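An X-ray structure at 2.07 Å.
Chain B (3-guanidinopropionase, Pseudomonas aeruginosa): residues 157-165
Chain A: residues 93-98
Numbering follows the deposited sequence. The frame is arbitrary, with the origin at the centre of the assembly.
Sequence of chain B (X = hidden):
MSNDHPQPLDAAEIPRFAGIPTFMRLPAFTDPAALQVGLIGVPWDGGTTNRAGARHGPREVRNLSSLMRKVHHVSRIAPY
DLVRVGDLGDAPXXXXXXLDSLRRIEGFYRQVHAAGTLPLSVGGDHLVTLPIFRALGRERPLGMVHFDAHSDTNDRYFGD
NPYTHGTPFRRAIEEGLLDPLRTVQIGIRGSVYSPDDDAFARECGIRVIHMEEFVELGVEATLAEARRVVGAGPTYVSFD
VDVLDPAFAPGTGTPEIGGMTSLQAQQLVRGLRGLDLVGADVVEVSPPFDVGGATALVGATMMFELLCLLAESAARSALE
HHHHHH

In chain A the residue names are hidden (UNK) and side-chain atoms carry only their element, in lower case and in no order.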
# COMPACT_ATOMS: atom_id res chain seq x y z
N TYR B 157 -2.96 33.90 -2.57
CA TYR B 157 -2.29 32.98 -1.63
C TYR B 157 -0.88 33.45 -1.33
O TYR B 157 -0.24 34.08 -2.18
CB TYR B 157 -2.26 31.54 -2.19
CG TYR B 157 -3.53 30.73 -1.91
CD1 TYR B 157 -3.57 29.81 -0.86
CD2 TYR B 157 -4.68 30.89 -2.70
CE1 TYR B 157 -4.75 29.06 -0.61
CE2 TYR B 157 -5.84 30.16 -2.46
CZ TYR B 157 -5.87 29.25 -1.41
OH TYR B 157 -7.02 28.52 -1.17
N PHE B 158 -0.40 33.14 -0.12
CA PHE B 158 0.99 33.39 0.31
C PHE B 158 1.58 34.62 -0.35
O PHE B 158 2.63 34.55 -1.00
CB PHE B 158 1.89 32.16 0.03
CG PHE B 158 1.27 30.83 0.42
CD1 PHE B 158 1.26 30.40 1.75
CD2 PHE B 158 0.74 29.98 -0.56
CE1 PHE B 158 0.69 29.16 2.09
CE2 PHE B 158 0.18 28.75 -0.24
CZ PHE B 158 0.15 28.33 1.09
N GLY B 159 0.90 35.75 -0.20
CA GLY B 159 1.32 37.00 -0.84
C GLY B 159 0.49 37.39 -2.05
O GLY B 159 -0.72 37.12 -2.11
N ASP B 160 1.15 38.02 -3.01
CA ASP B 160 0.52 38.59 -4.21
C ASP B 160 0.32 37.57 -5.33
O ASP B 160 0.52 37.90 -6.51
CB ASP B 160 1.35 39.78 -4.72
CG ASP B 160 2.86 39.46 -4.81
OD1 ASP B 160 3.65 40.40 -5.09
OD2 ASP B 160 3.26 38.28 -4.59
N ASN B 161 -0.05 36.34 -4.97
CA ASN B 161 -0.19 35.26 -5.94
C ASN B 161 -1.66 35.04 -6.31
O ASN B 161 -2.44 34.57 -5.49
CB ASN B 161 0.49 33.98 -5.44
CG ASN B 161 1.99 34.17 -5.19
OD1 ASN B 161 2.75 34.46 -6.12
ND2 ASN B 161 2.41 34.01 -3.93
N PRO B 162 -2.04 35.40 -7.54
CA PRO B 162 -3.45 35.41 -7.92
C PRO B 162 -3.92 34.14 -8.62
O PRO B 162 -5.11 33.98 -8.84
CB PRO B 162 -3.54 36.60 -8.88
CG PRO B 162 -2.20 36.64 -9.53
CD PRO B 162 -1.20 36.03 -8.57
N TYR B 163 -2.99 33.25 -8.97
CA TYR B 163 -3.35 31.99 -9.63
C TYR B 163 -2.99 30.75 -8.79
O TYR B 163 -1.81 30.38 -8.69
CB TYR B 163 -2.69 31.91 -11.00
CG TYR B 163 -2.95 33.09 -11.91
CD1 TYR B 163 -4.24 33.47 -12.25
CD2 TYR B 163 -1.88 33.83 -12.44
CE1 TYR B 163 -4.48 34.57 -13.09
CE2 TYR B 163 -2.09 34.92 -13.28
CZ TYR B 163 -3.40 35.29 -13.61
OH TYR B 163 -3.62 36.36 -14.44
N THR B 164 -4.01 30.12 -8.19
CA THR B 164 -3.85 28.84 -7.54
C THR B 164 -5.09 27.99 -7.86
O THR B 164 -6.06 28.49 -8.44
CB THR B 164 -3.71 28.96 -5.99
OG1 THR B 164 -4.99 29.24 -5.41
CG2 THR B 164 -2.70 30.05 -5.59
N HIS B 165 -5.07 26.72 -7.46
CA HIS B 165 -6.25 25.87 -7.64
C HIS B 165 -7.44 26.37 -6.79
O HIS B 165 -8.58 25.92 -6.97
CB HIS B 165 -5.92 24.40 -7.34
CG HIS B 165 -5.51 24.12 -5.93
ND1 HIS B 165 -5.63 22.87 -5.35
CD2 HIS B 165 -4.97 24.92 -4.97
CE1 HIS B 165 -5.18 22.91 -4.11
NE2 HIS B 165 -4.78 24.15 -3.85
N UNK A 93 8.82 28.95 2.83
CA UNK A 93 8.68 28.40 1.50
C UNK A 93 7.38 28.94 0.86
O UNK A 93 6.43 29.25 1.58
c UNK A 93 8.13 26.23 0.32
c UNK A 93 10.07 26.30 1.88
c UNK A 93 8.67 26.84 1.57
N UNK A 94 7.35 29.04 -0.47
CA UNK A 94 6.17 29.43 -1.23
C UNK A 94 5.95 28.41 -2.36
O UNK A 94 6.66 28.42 -3.38
c UNK A 94 6.34 30.84 -1.82
o UNK A 94 4.26 30.52 -3.05
c UNK A 94 5.13 31.30 -2.65
n UNK A 94 5.11 32.58 -2.94
N UNK A 95 4.96 27.51 -2.18
CA UNK A 95 4.74 26.41 -3.14
C UNK A 95 4.27 26.85 -4.53
O UNK A 95 4.31 26.06 -5.48
c UNK A 95 4.00 27.50 -1.06
c UNK A 95 2.91 26.57 -1.55
c UNK A 95 3.65 25.57 -2.46
N UNK A 96 3.86 28.11 -4.64
CA UNK A 96 3.30 28.65 -5.88
C UNK A 96 4.33 29.42 -6.72
O UNK A 96 4.20 29.51 -7.94
c UNK A 96 0.99 28.80 -4.85
c UNK A 96 1.53 30.24 -6.86
c UNK A 96 2.09 29.58 -5.58
c UNK A 96 0.56 27.50 -5.58
N UNK A 97 5.34 29.97 -6.05
CA UNK A 97 6.26 30.93 -6.65
C UNK A 97 7.69 30.53 -6.32
O UNK A 97 8.16 30.73 -5.20
o UNK A 97 6.45 34.61 -6.55
o UNK A 97 7.89 33.12 -7.32
c UNK A 97 5.96 32.33 -6.08
c UNK A 97 6.83 33.42 -6.70
N UNK A 98 8.36 29.96 -7.31
CA UNK A 98 9.68 29.39 -7.20
C UNK A 98 10.73 30.46 -6.84
O UNK A 98 11.55 30.26 -5.94
c UNK A 98 11.32 27.92 -8.69
c UNK A 98 11.20 27.04 -9.93
c UNK A 98 12.53 28.83 -8.84
c UNK A 98 10.03 28.72 -8.53

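Position 93 carries three side-chain carbons, one bonded to the backbone and bearing the other two. They are out of reach of the chain B stretch and make no contact with it. The fork at the first carbon, without oxygen, identifies V93(A).

Position 94 has two carbons in a row, the second carrying one oxygen and one nitrogen: a short carboxamide. The oxygen turns back to its own chain, accepting a hydrogen bond from the backbone N of position 96 at 2.9 Å and a weak one from the N of position 97 at 3.2 Å. The nitrogen lies 3.2 Å from ND2 of N161(B). This is N94(A). An amide suits the place because its oxygen can gather backbone NH groups, while ND2 is hydrogen-bonded to a residue flanking one of the two stretches. The approach to N161(B) sets two donors side by side and is not a hydrogen bond.

At position 95 three carbons close a ring onto the backbone N. The ring carbon bonded to that N sits over one face of the F158(B) ring, 19° off the normal, a CH-pi contact, and the middle carbon of the three also approaches F158(B). The closed ring defines P95(A). Rigid and compact, it presents CD to the aromatic face, 4.3 Å from the F158(B) centroid, with CG 3.7 Å from CE2 of F158(B).

Position 96 holds four carbons, forked at the first, with one arm two carbons long. The side chain points toward chain B, and both branches find partners: the short arm near Y163(B) and N161(B), the long arm near T164(B) and the edge of the F158(B) ring, close to its plane. This is I96(A). CG2 lies 3.8 Å from O of Y163(B) and 4.1 Å from CB of N161(B); CG1 lies 4.0 Å from CG2 of T164(B). A branched aliphatic chain fills this buried space well.

Position 97 shows two carbons, the second bearing two oxygens, a carboxylate. One oxygen is 3.7 Å from OD1 of N161(B), proximity without a hydrogen bond. This is D97(A). It occupies the N-cap position, where its side chain caps a backbone N just past the stretch, a role suited to a short acceptor.

Position 98 has four carbons forked at the second, out of reach of the chain B stretch, hence L98(A). It belongs to the helix.

The contact therefore works by packing. No hydrogen bond crosses between the stretches; P95(A) and I96(A) meet F158(B) at face and edge, while N161(B) donates from ND2 to O of Y157(B) at 3.2 Å.

Chain A 93-98: VNPIDL
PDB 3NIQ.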